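SM80.1 Vicilin (PDB 5VF5) is a 7S vicilin of eggplant, a two-cupin protein that binds copper and probably serves as a seed storage protein. Local coordinates at residues Phe211-Glu216 with Glu233-Leu238. Sequence-based numbering, arbitrary orientation. Where two conformers were deposited one is given.
Sequences FNLMKE and ERFEQL
Phe-211 and Phe-235 lie one over the other in an offset stack, ring centroids 4.2 Å apart and planes only 13° from parallel. CD1 of Phe-235 sits over the centre of the Phe-211 ring, while Phe-211 CD2 comes in nearer the rim of its partner, 3.5 Å from Phe-235 CE1. Arg-234 CG lies over the opposite face of Phe-235, toward its rim, giving that ring a phenyl group on one side and part of the arginine on the other. The arginine chain leaves the backbone with CG anti to N (chi1 177°) and stays extended as far as NE; beyond it, one guanidinium face rests against Phe-235 CZ. The guanidinium meets Glu-216 tip to tip in an end-on, two-pronged salt bridge: Arg-234 NH1 donates to the syn lone pair of Glu-216 OE1 at 2.8 Å, almost straight, and Arg-234 NH2 reaches Glu-216 OE2 at 2.9 Å. Carboxylate and guanidinium are nearly coplanar, and the paired bonds restrict rotation of both. Leu-213 bridges stack and ion pair, CD1 3.8 Å from Phe-235 CZ and CD2 beside Arg-234 NH1. Gln-237, in one of its two conformers, brings NE2 beside Phe-211 CD1 and CE1, its amide plane 76° from the ring; Leu-238 CD1 lies 4.2 Å from Phe-211 CZ at the ring's end. Leu-213 to Glu-216 form a type I turn, overlapped at its start by an Asx turn in which Asn-212 OD1 accepts from Met-214 N. The contact joins two loops flanking the antiparallel strands 220-222 and 225-230 of the second cupin region; Ala-230 touches Phe-211, Leu-213 and Phe-235. Backbone bonding of Phe-211 to Val-100, and Gln-237 packing on Arg-102, tie it to strand 100-103 in the first cupin region.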
loop_
_atom_site.group_PDB
_atom_site.type_symbol
_atom_site.label_atom_id
_atom_site.label_comp_id
_atom_site.label_asym_id
_atom_site.label_seq_id
_atom_site.Cartn_x
_atom_site.Cartn_y
_atom_site.Cartn_z
ATOM N N PHE A 211 -1.341 -13.177 6.562
ATOM C CA PHE A 211 -0.020 -13.731 6.516
ATOM C C PHE A 211 1.009 -12.649 6.773
ATOM O O PHE A 211 0.735 -11.467 6.611
ATOM C CB PHE A 211 0.269 -14.453 5.185
ATOM C CG PHE A 211 -0.046 -13.657 3.964
ATOM C CD1 PHE A 211 -1.327 -13.669 3.425
ATOM C CD2 PHE A 211 0.959 -12.969 3.295
ATOM C CE1 PHE A 211 -1.617 -12.949 2.257
ATOM C CE2 PHE A 211 0.677 -12.262 2.143
ATOM C CZ PHE A 211 -0.598 -12.265 1.618
ATOM N N ASN A 212 2.222 -13.057 7.112
ATOM C CA ASN A 212 3.261 -12.128 7.580
ATOM C C ASN A 212 4.620 -12.733 7.251
ATOM O O ASN A 212 4.888 -13.885 7.603
ATOM C CB ASN A 212 3.079 -11.917 9.077
ATOM C CG ASN A 212 3.922 -10.788 9.641
ATOM O OD1 ASN A 212 5.127 -10.763 9.442
ATOM N ND2 ASN A 212 3.279 -9.844 10.397
ATOM N N LEU A 213 5.447 -11.982 6.527
ATOM C CA LEU A 213 6.742 -12.493 6.071
ATOM C C LEU A 213 7.914 -11.866 6.835
ATOM O O LEU A 213 9.061 -12.110 6.466
ATOM C CB LEU A 213 6.896 -12.209 4.566
ATOM C CG LEU A 213 6.004 -12.994 3.586
ATOM C CD1 LEU A 213 4.545 -12.535 3.565
ATOM C CD2 LEU A 213 6.564 -12.892 2.173
ATOM N N MET A 214 7.619 -11.109 7.901
ATOM C CA MET A 214 8.625 -10.283 8.594
ATOM C C MET A 214 9.810 -11.106 9.080
ATOM O O MET A 214 10.947 -10.641 9.040
ATOM C CB MET A 214 8.020 -9.563 9.805
ATOM C CG MET A 214 7.313 -8.246 9.502
ATOM S SD MET A 214 6.978 -7.324 11.024
ATOM C CE MET A 214 8.639 -6.949 11.570
ATOM N N LYS A 215 9.532 -12.334 9.513
ATOM C CA LYS A 215 10.562 -13.229 10.116
ATOM C C LYS A 215 11.344 -14.092 9.096
ATOM O O LYS A 215 12.290 -14.807 9.457
ATOM C CB LYS A 215 9.944 -14.135 11.178
ATOM C CG LYS A 215 9.486 -13.385 12.421
ATOM C CD LYS A 215 8.820 -14.329 13.405
ATOM C CE LYS A 215 8.798 -13.754 14.814
ATOM N NZ LYS A 215 8.184 -14.710 15.776
ATOM N N GLU A 216 10.952 -14.016 7.835
ATOM C CA GLU A 216 11.595 -14.792 6.781
ATOM C C GLU A 216 12.881 -14.123 6.347
ATOM O O GLU A 216 13.065 -12.909 6.525
ATOM C CB GLU A 216 10.656 -14.933 5.575
ATOM C CG GLU A 216 9.380 -15.679 5.942
ATOM C CD GLU A 216 8.463 -15.911 4.774
ATOM O OE1 GLU A 216 8.843 -15.643 3.610
ATOM O OE2 GLU A 216 7.339 -16.393 5.022
ATOM N N GLU A 233 2.561 -15.675 -7.039
ATOM C CA GLU A 233 3.070 -17.028 -7.307
ATOM C C GLU A 233 2.945 -17.873 -6.049
ATOM O O GLU A 233 2.593 -19.046 -6.118
ATOM C CB GLU A 233 4.537 -16.965 -7.746
ATOM C CG GLU A 233 4.791 -16.597 -9.196
ATOM C CD GLU A 233 4.966 -15.116 -9.454
ATOM O OE1 GLU A 233 4.478 -14.300 -8.610
ATOM O OE2 GLU A 233 5.575 -14.772 -10.505
ATOM N N ARG A 234 3.294 -17.289 -4.911
ATOM C CA ARG A 234 3.259 -17.972 -3.627
ATOM C C ARG A 234 1.948 -17.931 -2.862
ATOM O O ARG A 234 1.590 -18.898 -2.195
ATOM C CB ARG A 234 4.394 -17.432 -2.762
ATOM C CG ARG A 234 4.448 -18.003 -1.370
ATOM C CD ARG A 234 5.691 -17.597 -0.638
ATOM N NE ARG A 234 5.619 -18.047 0.739
ATOM C CZ ARG A 234 6.335 -17.543 1.743
ATOM N NH1 ARG A 234 7.233 -16.587 1.541
ATOM N NH2 ARG A 234 6.161 -18.027 2.969
ATOM N N PHE A 235 1.266 -16.792 -2.920
ATOM C CA PHE A 235 0.102 -16.523 -2.109
ATOM C C PHE A 235 -1.117 -16.473 -2.987
ATOM O O PHE A 235 -1.368 -15.460 -3.672
ATOM C CB PHE A 235 0.301 -15.214 -1.351
ATOM C CG PHE A 235 1.321 -15.334 -0.263
ATOM C CD1 PHE A 235 0.991 -15.890 0.972
ATOM C CD2 PHE A 235 2.614 -14.962 -0.487
ATOM C CE1 PHE A 235 1.956 -16.040 1.952
ATOM C CE2 PHE A 235 3.580 -15.078 0.491
ATOM C CZ PHE A 235 3.248 -15.613 1.718
ATOM N N GLU A 236 -1.897 -17.547 -2.986
ATOM C CA GLU A 236 -3.039 -17.673 -3.874
ATOM C C GLU A 236 -4.065 -16.531 -3.646
ATOM O O GLU A 236 -4.744 -16.104 -4.579
ATOM C CB GLU A 236 -3.688 -19.062 -3.692
ATOM C CG GLU A 236 -4.581 -19.203 -2.478
ATOM N N GLN A 237 -4.154 -16.051 -2.414
ATOM C CA GLN A 237 -5.147 -15.001 -2.170
ATOM C C GLN A 237 -4.803 -13.684 -2.852
ATOM O O GLN A 237 -5.698 -12.853 -2.957
ATOM C CB GLN A 237 -5.412 -14.727 -0.705
ATOM C CG GLN A 237 -4.210 -14.223 0.061
ATOM C CD GLN A 237 -3.540 -15.365 0.785
ATOM O OE1 GLN A 237 -2.978 -16.279 0.167
ATOM N NE2 GLN A 237 -3.609 -15.330 2.091
ATOM N N LEU A 238 -3.606 -13.547 -3.401
ATOM C CA LEU A 238 -3.244 -12.358 -4.214
ATOM C C LEU A 238 -3.454 -12.523 -5.709
ATOM O O LEU A 238 -3.295 -11.565 -6.469
ATOM C CB LEU A 238 -1.797 -11.968 -3.926
ATOM C CG LEU A 238 -1.416 -11.692 -2.473
ATOM C CD1 LEU A 238 0.063 -11.357 -2.400
ATOM C CD2 LEU A 238 -2.226 -10.563 -1.876
#